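Local atomic coordinates of sensor protein (Rhodopseudomonas palustris, PDB entry 2OOL), a protein that senses light through a bound biliverdin and probably relays the signal through histidine kinase activity, this piece being the chromophore-binding domain of the longer protein. Residues G37-H42 with S57-V62; A170-R175 with E315-V320; N228-I233 with E309-C314; P234-R239 with Y272-G277. All blocks are in the same frame, centred on the assembly; numbering follows the deposited sequence.

Contact 1. Residues G37-H42 with S57-V62; sequences GAIQPH and SVSANV
Ile39 lies level with Ser59 and Pro41 with Asn61, with CA atoms 7.0 Å and 6.7 Å apart, where strand 38-39 runs out and strand 55-59 ends in a type I turn from Ser59 to Val62. Strand 241-244 sits between the two strands in the sheet. The contact is therefore made by side chains, with one backbone carbonyl, Pro41 O. The CD1 methyl of Ile39 pushes against Ser59 CB at 3.4 Å, tighter than usual for two carbons. The same methyl lies 4.0 Å from Asn61 OD1. Asn61 has CG between its backbone N and carbonyl carbon (chi1 70°), which folds the amide back over the turn. There OD1 accepts a 2.6 Å hydrogen bond from Ser59 OG, nearly along the C=O axis (163°). The other end of the amide reaches across: ND2 makes a weak bond to Pro41 O at 3.3 Å and also donates to Gly43 O. Ser59 OG is held a second time, by Leu45 N. A leucine in place of Asn61 would probably leave the Ser59 hydroxyl without this acceptor and Gly43 O without this donor. Segment 37-42, bonded to Ser241, Leu243, Leu262 and Ser264, is consistent with the thread of the phytochrome knot. The chemistry is mixed: one methyl presses on the turn, while a buried amide links the turn's hydroxyl to the chain leaving strand 38-39, weakly at Pro41 O and also through Gly43 O.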
# COMPACT_ATOMS: atom_id res chain seq x y z
N GLY A 37 9.89 -12.65 30.59
CA GLY A 37 8.94 -12.43 31.72
C GLY A 37 8.51 -10.96 31.80
O GLY A 37 8.01 -10.52 32.80
N ALA A 38 8.71 -10.19 30.73
CA ALA A 38 8.44 -8.76 30.76
C ALA A 38 8.22 -8.22 29.37
O ALA A 38 8.66 -8.81 28.40
CB ALA A 38 9.60 -8.00 31.49
N ILE A 39 7.60 -7.04 29.31
CA ILE A 39 7.35 -6.32 28.07
C ILE A 39 7.89 -4.86 28.03
O ILE A 39 8.23 -4.27 29.06
CB ILE A 39 5.83 -6.31 27.73
CG1 ILE A 39 5.05 -5.48 28.76
CG2 ILE A 39 5.26 -7.76 27.63
CD1 ILE A 39 3.76 -4.81 28.23
N GLN A 40 7.99 -4.31 26.82
CA GLN A 40 8.20 -2.90 26.62
C GLN A 40 6.87 -2.17 26.93
O GLN A 40 5.84 -2.47 26.31
CB GLN A 40 8.67 -2.60 25.19
CG GLN A 40 9.93 -3.38 24.80
CD GLN A 40 10.38 -3.10 23.42
OE1 GLN A 40 10.62 -1.95 23.09
NE2 GLN A 40 10.52 -4.15 22.60
N PRO A 41 6.91 -1.17 27.82
CA PRO A 41 5.71 -0.54 28.34
C PRO A 41 4.99 0.52 27.49
O PRO A 41 4.04 1.12 27.99
CB PRO A 41 6.20 0.09 29.66
CG PRO A 41 7.59 0.41 29.41
CD PRO A 41 8.13 -0.54 28.35
N HIS A 42 5.35 0.74 26.23
CA HIS A 42 4.54 1.64 25.40
C HIS A 42 3.21 0.93 25.03
O HIS A 42 2.37 1.53 24.40
CB HIS A 42 5.30 2.07 24.12
CG HIS A 42 5.66 0.92 23.23
ND1 HIS A 42 6.69 0.06 23.52
CD2 HIS A 42 5.10 0.47 22.09
CE1 HIS A 42 6.75 -0.88 22.60
NE2 HIS A 42 5.81 -0.65 21.70
N SER A 57 -2.95 -13.73 32.49
CA SER A 57 -1.79 -12.95 32.90
C SER A 57 -1.89 -11.55 32.29
O SER A 57 -2.53 -11.40 31.24
CB SER A 57 -0.50 -13.62 32.37
OG SER A 57 0.62 -12.78 32.52
N VAL A 58 -1.25 -10.57 32.94
CA VAL A 58 -1.19 -9.19 32.43
C VAL A 58 0.14 -8.60 32.77
O VAL A 58 0.76 -8.99 33.77
CB VAL A 58 -2.26 -8.19 33.06
CG1 VAL A 58 -3.48 -8.04 32.14
CG2 VAL A 58 -2.63 -8.59 34.46
N SER A 59 0.57 -7.68 31.92
CA SER A 59 1.69 -6.81 32.22
C SER A 59 1.29 -5.86 33.35
O SER A 59 0.13 -5.37 33.42
CB SER A 59 2.13 -6.01 30.96
OG SER A 59 1.05 -5.28 30.37
N ALA A 60 2.26 -5.63 34.24
CA ALA A 60 2.06 -4.87 35.47
C ALA A 60 1.63 -3.44 35.21
O ALA A 60 0.97 -2.85 36.05
CB ALA A 60 3.37 -4.85 36.29
N ASN A 61 2.08 -2.87 34.07
CA ASN A 61 1.71 -1.51 33.65
C ASN A 61 0.22 -1.31 33.39
O ASN A 61 -0.27 -0.19 33.36
CB ASN A 61 2.56 -1.02 32.42
CG ASN A 61 2.24 -1.74 31.10
OD1 ASN A 61 1.80 -2.87 31.10
ND2 ASN A 61 2.45 -1.05 29.97
N VAL A 62 -0.52 -2.40 33.24
CA VAL A 62 -1.97 -2.34 33.19
C VAL A 62 -2.57 -1.65 34.44
O VAL A 62 -3.66 -1.10 34.36
CB VAL A 62 -2.53 -3.76 32.97
CG1 VAL A 62 -3.91 -3.88 33.36
CG2 VAL A 62 -2.31 -4.13 31.48

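Contact 2. Residues A170-R175 with E315-V320; sequences ASEVRR and ELIAQV
Ile317 of helix 308-332 meets Glu172 and Val173 of helix 162-177, and its two branches divide the work. CD1 comes up to Glu172 CG at 3.3 Å, a close approach in which the two side chains cross at about a right angle. CG2 touches Val173 CG2 at 4.1 Å. Ile317 CG1 is anti to the carbonyl carbon (chi1 -77°), which sends the longer branch toward Glu172 and leaves CG2 for the valine. The polar end of Glu172 stays off the isoleucine. Its chain bends at chi2 (76°), with the CG methylene against Ile317 and the carboxylate turned aside. OE1 forms a salt bridge with Arg175 NH1, one turn on, at 2.5 Å, an unusually short distance whose exact value is doubtful. The arginine approaches on the anti side of the carboxylate, and OE1 lies close to the guanidinium plane. OE2 is bonded by Ser148 OG of helix 142-157, so both oxygens of this buried acid have partners.

Further out, Ala169 and Ile176 also touch Ile317. With Glu172 and Val173 they form a four-residue hole that takes Ile317 as a knob, in knobs-into-holes fashion. Val173 also packs on Ile182 of the sheet. Beyond Ile317, helix 308-332 reaches the second subunit: Gln319 OE1 is hydrogen-bonded to Gln157 NE2 of that subunit, and Val320 packs on its Trp323. Such a bundle, built from helices 142-157, 162-177 and 308-332, is typical of the GAF domain of bacteriophytochromes, where it commonly forms the dimer interface.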
# COMPACT_ATOMS: atom_id res chain seq x y z
N ALA A 170 15.55 0.82 1.11
CA ALA A 170 15.93 1.61 2.30
C ALA A 170 15.32 2.98 2.28
O ALA A 170 14.81 3.46 3.29
CB ALA A 170 17.46 1.72 2.46
N SER A 171 15.39 3.62 1.11
CA SER A 171 14.84 4.96 0.96
C SER A 171 13.31 5.00 1.10
O SER A 171 12.77 5.89 1.74
CB SER A 171 15.29 5.58 -0.39
OG SER A 171 14.80 4.79 -1.46
N GLU A 172 12.59 4.03 0.56
CA GLU A 172 11.14 4.00 0.81
C GLU A 172 10.80 3.74 2.28
O GLU A 172 9.90 4.35 2.84
CB GLU A 172 10.44 2.97 -0.06
CG GLU A 172 8.91 2.77 0.30
CD GLU A 172 8.01 3.91 -0.22
OE1 GLU A 172 8.51 4.79 -0.92
OE2 GLU A 172 6.80 3.90 0.05
N VAL A 173 11.53 2.84 2.91
CA VAL A 173 11.36 2.60 4.33
C VAL A 173 11.61 3.87 5.14
O VAL A 173 10.89 4.15 6.10
CB VAL A 173 12.21 1.39 4.83
CG1 VAL A 173 12.35 1.36 6.34
CG2 VAL A 173 11.59 0.05 4.39
N ARG A 174 12.60 4.68 4.75
CA ARG A 174 12.86 5.92 5.46
C ARG A 174 11.71 6.90 5.26
O ARG A 174 11.28 7.56 6.20
CB ARG A 174 14.19 6.57 5.05
CG ARG A 174 14.59 7.65 6.00
CD ARG A 174 16.01 8.21 5.76
NE ARG A 174 16.18 8.94 4.50
CZ ARG A 174 15.93 10.23 4.30
NH1 ARG A 174 15.44 11.00 5.27
NH2 ARG A 174 16.17 10.76 3.11
N ARG A 175 11.22 6.97 4.02
CA ARG A 175 10.03 7.77 3.68
C ARG A 175 8.83 7.55 4.61
O ARG A 175 8.19 8.51 5.03
CB ARG A 175 9.58 7.43 2.26
CG ARG A 175 8.92 8.58 1.50
CD ARG A 175 8.75 8.19 0.03
NE ARG A 175 9.96 8.47 -0.76
CZ ARG A 175 10.74 7.58 -1.39
NH1 ARG A 175 10.46 6.29 -1.41
NH2 ARG A 175 11.80 8.03 -2.08
N GLU A 315 7.42 -4.60 5.85
CA GLU A 315 7.59 -6.03 5.69
C GLU A 315 7.30 -6.43 4.25
O GLU A 315 8.02 -7.24 3.67
CB GLU A 315 6.68 -6.82 6.64
CG GLU A 315 6.94 -8.31 6.58
CD GLU A 315 5.96 -9.13 7.45
OE1 GLU A 315 4.93 -8.60 7.89
OE2 GLU A 315 6.22 -10.33 7.66
N LEU A 316 6.24 -5.83 3.70
CA LEU A 316 5.90 -5.97 2.29
C LEU A 316 7.07 -5.57 1.39
O LEU A 316 7.44 -6.31 0.46
CB LEU A 316 4.69 -5.12 1.94
CG LEU A 316 4.19 -5.12 0.50
CD1 LEU A 316 3.88 -6.52 -0.04
CD2 LEU A 316 2.97 -4.18 0.39
N ILE A 317 7.63 -4.39 1.66
CA ILE A 317 8.79 -3.89 0.92
C ILE A 317 9.96 -4.90 0.97
O ILE A 317 10.62 -5.17 -0.05
CB ILE A 317 9.18 -2.49 1.42
CG1 ILE A 317 8.21 -1.46 0.83
CG2 ILE A 317 10.63 -2.08 1.00
CD1 ILE A 317 8.13 -0.18 1.60
N ALA A 318 10.17 -5.44 2.15
CA ALA A 318 11.21 -6.39 2.42
C ALA A 318 10.98 -7.66 1.63
O ALA A 318 11.93 -8.21 1.06
CB ALA A 318 11.27 -6.70 3.89
N GLN A 319 9.73 -8.14 1.63
CA GLN A 319 9.39 -9.35 0.90
C GLN A 319 9.58 -9.17 -0.65
O GLN A 319 10.01 -10.11 -1.33
CB GLN A 319 7.97 -9.81 1.21
CG GLN A 319 7.72 -10.32 2.68
CD GLN A 319 6.24 -10.56 2.97
OE1 GLN A 319 5.39 -10.25 2.13
NE2 GLN A 319 5.91 -11.07 4.20
N VAL A 320 9.25 -8.01 -1.20
CA VAL A 320 9.50 -7.76 -2.64
C VAL A 320 10.99 -7.68 -2.96
O VAL A 320 11.45 -8.17 -4.03
CB VAL A 320 8.81 -6.47 -3.13
CG1 VAL A 320 9.21 -6.13 -4.65
CG2 VAL A 320 7.33 -6.58 -2.96

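Contact 3. Residues N228-I233 with E309-C314; sequences NPVRII and EVRQAC
Arg311 lies across Ile232, the two side chains meeting at about a right angle. Ile232 CG2 sits over one face of the guanidinium, toward its rim, 3.6 Å from Arg311 NE and 3.8 Å from CZ. Arg311 CD rests on the same methyl, also at 3.8 Å. The arginine chain bends at chi3 (-42°), which swings the flat group over the isoleucine. Val230 meets the root of the same side chain: its CG1 is 4.1 Å from Arg311 CB and near the edge of the guanidinium. The charged end works beyond these residues, with NH1 bonded to Val306 O and NH2 in a salt bridge with Glu134. A leucine in place of Arg311 would probably leave the Glu134 carboxylate without this counter-charge and Val306 O without this donor. Arg231 points away from the helix. Its NH1 donates to Asn228 O at 2.9 Å, in the carbonyl plane and on a lone pair, and Arg231 also touches the biliverdin. Strand 230-233, at one border of the GAF sheet, thus has helix 308-332 on one side and the chromophore on the other. Strand 280-288 lies next to it, and its Met282 touches Arg311, while Glu134 belongs to PAS strand 128-134.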
# COMPACT_ATOMS: atom_id res chain seq x y z
N ASN A 228 10.27 -14.87 13.19
CA ASN A 228 9.51 -13.68 13.52
C ASN A 228 10.22 -12.48 12.89
O ASN A 228 11.16 -11.96 13.47
CB ASN A 228 9.40 -13.48 15.03
CG ASN A 228 8.56 -12.24 15.38
OD1 ASN A 228 8.27 -11.46 14.50
ND2 ASN A 228 8.26 -12.02 16.64
N PRO A 229 9.80 -12.08 11.67
CA PRO A 229 10.59 -11.16 10.84
C PRO A 229 10.54 -9.65 11.08
O PRO A 229 11.26 -8.93 10.34
CB PRO A 229 10.07 -11.43 9.41
CG PRO A 229 8.64 -11.90 9.59
CD PRO A 229 8.59 -12.57 10.97
N VAL A 230 9.78 -9.17 12.06
CA VAL A 230 9.70 -7.72 12.36
C VAL A 230 9.79 -7.48 13.87
O VAL A 230 9.25 -8.22 14.61
CB VAL A 230 8.39 -7.12 11.84
CG1 VAL A 230 8.42 -5.54 11.95
CG2 VAL A 230 8.15 -7.54 10.35
N ARG A 231 10.56 -6.48 14.30
CA ARG A 231 10.67 -6.10 15.72
C ARG A 231 10.94 -4.60 15.84
O ARG A 231 11.58 -4.01 14.98
CB ARG A 231 11.83 -6.85 16.37
CG ARG A 231 13.19 -6.50 15.79
CD ARG A 231 14.11 -7.71 15.65
NE ARG A 231 13.48 -8.72 14.83
CZ ARG A 231 13.75 -8.94 13.55
NH1 ARG A 231 13.14 -9.91 12.92
NH2 ARG A 231 14.62 -8.20 12.88
N ILE A 232 10.45 -3.99 16.91
CA ILE A 232 10.65 -2.61 17.18
C ILE A 232 10.96 -2.36 18.64
O ILE A 232 10.39 -3.00 19.53
CB ILE A 232 9.49 -1.69 16.67
CG1 ILE A 232 9.79 -0.20 16.97
CG2 ILE A 232 8.13 -2.05 17.30
CD1 ILE A 232 8.87 0.80 16.18
N ILE A 233 11.88 -1.42 18.86
CA ILE A 233 12.24 -0.95 20.18
C ILE A 233 12.12 0.57 20.10
O ILE A 233 13.07 1.22 19.79
CB ILE A 233 13.72 -1.36 20.60
CG1 ILE A 233 13.99 -2.86 20.32
CG2 ILE A 233 14.01 -0.99 22.11
CD1 ILE A 233 15.49 -3.23 20.18
N GLU A 309 0.59 -0.94 11.17
CA GLU A 309 0.31 -0.91 9.76
C GLU A 309 1.53 -0.39 8.96
O GLU A 309 1.80 -0.89 7.88
CB GLU A 309 -0.92 -0.02 9.44
CG GLU A 309 -2.28 -0.49 10.02
CD GLU A 309 -2.63 0.14 11.37
OE1 GLU A 309 -1.69 0.41 12.17
OE2 GLU A 309 -3.84 0.38 11.62
N VAL A 310 2.27 0.58 9.51
CA VAL A 310 3.50 1.01 8.88
C VAL A 310 4.56 -0.10 8.86
O VAL A 310 5.29 -0.26 7.86
CB VAL A 310 4.05 2.32 9.46
CG1 VAL A 310 5.44 2.65 8.84
CG2 VAL A 310 3.06 3.48 9.15
N ARG A 311 4.62 -0.89 9.93
CA ARG A 311 5.51 -2.05 10.02
C ARG A 311 5.11 -3.11 9.03
O ARG A 311 6.00 -3.71 8.41
CB ARG A 311 5.63 -2.59 11.47
CG ARG A 311 6.11 -1.47 12.42
CD ARG A 311 6.66 -1.85 13.78
NE ARG A 311 5.97 -2.88 14.53
CZ ARG A 311 4.94 -2.68 15.37
NH1 ARG A 311 4.38 -1.47 15.51
NH2 ARG A 311 4.45 -3.69 16.05
N GLN A 312 3.81 -3.34 8.82
CA GLN A 312 3.37 -4.27 7.80
C GLN A 312 3.78 -3.80 6.38
O GLN A 312 4.00 -4.64 5.48
CB GLN A 312 1.87 -4.48 7.81
CG GLN A 312 1.30 -5.22 9.02
CD GLN A 312 -0.22 -5.32 8.94
OE1 GLN A 312 -0.94 -4.30 8.88
NE2 GLN A 312 -0.70 -6.55 8.91
N ALA A 313 3.85 -2.48 6.18
CA ALA A 313 4.28 -1.91 4.89
C ALA A 313 5.77 -2.17 4.66
O ALA A 313 6.13 -2.63 3.61
CB ALA A 313 3.96 -0.43 4.81
N CYS A 314 6.61 -1.88 5.65
CA CYS A 314 8.01 -2.24 5.63
C CYS A 314 8.27 -3.72 5.33
O CYS A 314 9.24 -4.05 4.66
CB CYS A 314 8.69 -1.85 6.96
SG CYS A 314 8.60 -0.03 7.38

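Contact 4. Residues P234-R239 with Y272-G277; sequences PDIGYR and YMVNMG. With LBV (3-[2-[(Z)-[3-(2-carboxyethyl)-5-[(Z)-(4-ethenyl-3-methyl-5-oxidanylidene-pyrrol-2-ylidene)methyl]-4-methyl-pyrrol-1-ium -2-ylidene]methyl]-5-[(Z)-[(3E)-3-ethylidene-4-methyl-5-oxidanylidene-pyrrolidin-2-ylidene]methyl]-4-methyl-1H-pyrrol-3- yl]propanoic acid), chain C.
Ile236 and Met273 meet behind the wall of the biliverdin pocket of the GAF domain, where the loop after strand 230-233 packs on helix 267-276, which carries the pocket residue Tyr272. The helix ends here in a Schellman motif at Gly277. Ile236 CG1 lies between its backbone N and carbonyl carbon (chi1 68°), which extends CD1 onto the last turn of the helix. That methyl lies 3.6 Å from Val274 N. It also touches Met273 CB at 3.9 Å, as Ile236 CG2 does at 4.0 Å. The rest of Met273 bends at chi2 and chi3 and leads away, toward His299. Leu270, one turn earlier, also touches Ile236. The loop is shaped by an Asx turn: Gly237 N donates to Asp235 OD1 at 3.0 Å, from above the carboxylate plane. Next to Met273, Tyr272 reaches the chromophore and touches both of its terminal pyrroles. A single helical turn therefore carries loop contacts through Met273 and Val274 and pigment contacts through Tyr272. The ring atom CD2 of Tyr272 is 3.3 Å from O_A of the biliverdin, and Tyr272 OH is 3.4 Å from its methyl CMD.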
# COMPACT_ATOMS: atom_id res chain seq x y z
N PRO A 234 10.93 1.13 20.37
CA PRO A 234 10.76 2.59 20.21
C PRO A 234 11.58 3.48 21.12
O PRO A 234 11.86 4.62 20.74
CB PRO A 234 9.29 2.83 20.49
CG PRO A 234 8.64 1.49 20.63
CD PRO A 234 9.70 0.45 20.81
N ASP A 235 11.89 2.99 22.32
CA ASP A 235 12.68 3.67 23.31
C ASP A 235 13.58 2.68 23.99
O ASP A 235 13.08 1.82 24.72
CB ASP A 235 11.80 4.32 24.38
CG ASP A 235 12.61 5.24 25.35
OD1 ASP A 235 13.87 5.31 25.32
OD2 ASP A 235 11.95 5.94 26.15
N ILE A 236 14.90 2.77 23.71
CA ILE A 236 15.88 1.81 24.24
C ILE A 236 16.08 1.99 25.74
O ILE A 236 16.72 1.16 26.37
CB ILE A 236 17.31 1.86 23.51
CG1 ILE A 236 18.05 3.19 23.82
CG2 ILE A 236 17.17 1.56 21.98
CD1 ILE A 236 19.53 3.35 23.31
N GLY A 237 15.55 3.06 26.31
CA GLY A 237 15.71 3.32 27.76
C GLY A 237 14.54 2.86 28.60
O GLY A 237 14.51 3.09 29.81
N TYR A 238 13.60 2.15 27.98
CA TYR A 238 12.41 1.72 28.66
C TYR A 238 12.72 0.93 29.93
O TYR A 238 13.76 0.30 30.07
CB TYR A 238 11.54 0.88 27.71
CG TYR A 238 12.01 -0.57 27.50
CD1 TYR A 238 12.97 -0.89 26.55
CD2 TYR A 238 11.50 -1.58 28.27
CE1 TYR A 238 13.37 -2.22 26.33
CE2 TYR A 238 11.90 -2.90 28.07
CZ TYR A 238 12.83 -3.21 27.10
OH TYR A 238 13.22 -4.52 26.95
N ARG A 239 11.79 0.97 30.87
CA ARG A 239 11.82 0.14 32.06
C ARG A 239 10.89 -1.03 31.77
O ARG A 239 9.69 -0.80 31.56
CB ARG A 239 11.28 0.97 33.22
CG ARG A 239 11.27 0.30 34.56
CD ARG A 239 10.82 1.30 35.70
NE ARG A 239 11.55 2.60 35.59
CZ ARG A 239 11.45 3.59 36.48
NH1 ARG A 239 10.67 3.46 37.57
NH2 ARG A 239 12.15 4.71 36.30
N TYR A 272 24.36 -1.98 23.83
CA TYR A 272 24.95 -1.82 22.51
C TYR A 272 24.40 -0.58 21.82
O TYR A 272 25.15 0.19 21.21
CB TYR A 272 24.60 -3.04 21.66
CG TYR A 272 25.08 -2.99 20.23
CD1 TYR A 272 24.26 -2.53 19.20
CD2 TYR A 272 26.34 -3.47 19.90
CE1 TYR A 272 24.70 -2.51 17.89
CE2 TYR A 272 26.80 -3.46 18.59
CZ TYR A 272 25.98 -2.98 17.58
OH TYR A 272 26.45 -2.99 16.28
N MET A 273 23.08 -0.42 21.89
CA MET A 273 22.44 0.72 21.23
C MET A 273 22.73 2.05 21.93
O MET A 273 22.87 3.07 21.28
CB MET A 273 20.95 0.49 21.11
CG MET A 273 20.59 -0.64 20.20
SD MET A 273 21.18 -0.38 18.54
CE MET A 273 20.33 1.16 18.14
N VAL A 274 22.83 2.04 23.26
CA VAL A 274 23.30 3.22 23.98
C VAL A 274 24.65 3.71 23.43
O VAL A 274 24.83 4.92 23.12
CB VAL A 274 23.36 2.94 25.51
CG1 VAL A 274 24.14 4.04 26.22
CG2 VAL A 274 21.95 2.84 26.09
N ASN A 275 25.59 2.77 23.25
CA ASN A 275 26.90 3.07 22.69
C ASN A 275 26.84 3.49 21.25
O ASN A 275 27.66 4.29 20.78
CB ASN A 275 27.86 1.88 22.85
CG ASN A 275 28.03 1.48 24.31
OD1 ASN A 275 27.78 2.28 25.22
ND2 ASN A 275 28.41 0.22 24.55
N MET A 276 25.85 2.99 20.52
CA MET A 276 25.62 3.44 19.14
C MET A 276 25.17 4.92 19.10
O MET A 276 25.34 5.58 18.11
CB MET A 276 24.51 2.58 18.52
CG MET A 276 24.46 2.56 16.99
SD MET A 276 24.70 0.86 16.36
CE MET A 276 25.82 1.14 15.00
N GLY A 277 24.51 5.38 20.18
CA GLY A 277 23.87 6.70 20.19
C GLY A 277 22.55 6.78 19.44
O GLY A 277 22.16 7.86 18.99
C1A LBV C . 26.38 -7.57 21.10
C1B LBV C . 22.26 -9.25 21.01
O1B LBV C . 15.98 -9.60 22.51
C1C LBV C . 20.41 -7.14 17.45
O1C LBV C . 16.77 -4.12 15.28
C1D LBV C . 23.03 -4.36 14.65
C2A LBV C . 27.06 -8.57 22.00
C2B LBV C . 21.06 -9.88 21.36
O2B LBV C . 15.58 -9.49 20.35
C2C LBV C . 19.58 -6.62 16.43
O2C LBV C . 17.88 -3.34 17.03
C2D LBV C . 24.18 -4.23 13.84
C3A LBV C . 25.84 -9.47 22.28
C3B LBV C . 20.07 -9.45 20.48
C3C LBV C . 20.40 -5.91 15.57
C3D LBV C . 23.98 -3.11 13.07
C4A LBV C . 24.71 -8.97 21.58
C4B LBV C . 20.70 -8.57 19.54
C4C LBV C . 21.71 -5.97 16.08
C4D LBV C . 22.73 -2.59 13.42
CAA LBV C . 25.82 -10.63 23.08
CAB LBV C . 18.60 -9.86 20.52
CAC LBV C . 18.05 -6.74 16.19
CAD LBV C . 24.88 -2.62 12.16
CBA LBV C . 27.01 -11.32 23.83
CBB LBV C . 17.71 -8.79 21.13
CBC LBV C . 17.28 -5.67 17.03
CBD LBV C . 24.64 -1.49 11.38
CGB LBV C . 16.29 -9.35 21.34
CGC LBV C . 17.30 -4.24 16.39
CHB LBV C . 23.45 -9.58 21.68
CHC LBV C . 19.94 -7.95 18.51
CHD LBV C . 22.88 -5.41 15.55
CMA LBV C . 27.53 -7.84 23.27
CMB LBV C . 20.85 -10.86 22.54
CMC LBV C . 19.86 -5.22 14.31
CMD LBV C . 25.44 -5.13 13.77
N_A LBV C . 25.08 -7.87 20.91
O_A LBV C . 26.94 -6.61 20.58
N_B LBV C . 21.99 -8.51 19.92
N_C LBV C . 21.65 -6.70 17.19
N_D LBV C . 22.22 -3.36 14.38
O_D LBV C . 22.15 -1.58 12.97

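In the fold
From the N terminus, contact 1 comes first and closes a short loop within the PAS range. Contacts 2, 3 and 4 all fall in the GAF range. Contact 2 opens at helix 162-177 and closes last, on helix 308-332. Contact 3 nests inside that loop and uses the same helix. Contact 4 nests inside contact 3, since 234-239 directly continues 228-233. Contact 2 holds two helices of the bundle together, contact 3 sets one of them on strand 230-233; both touch the second subunit. Contact 4 reaches the pigment through Tyr272. Contact 1 is far from contact 2, about 30 Å between centres, but Gln40 meets Ile232 and Pro41 meets Tyr238, so PAS and GAF parts interlock there.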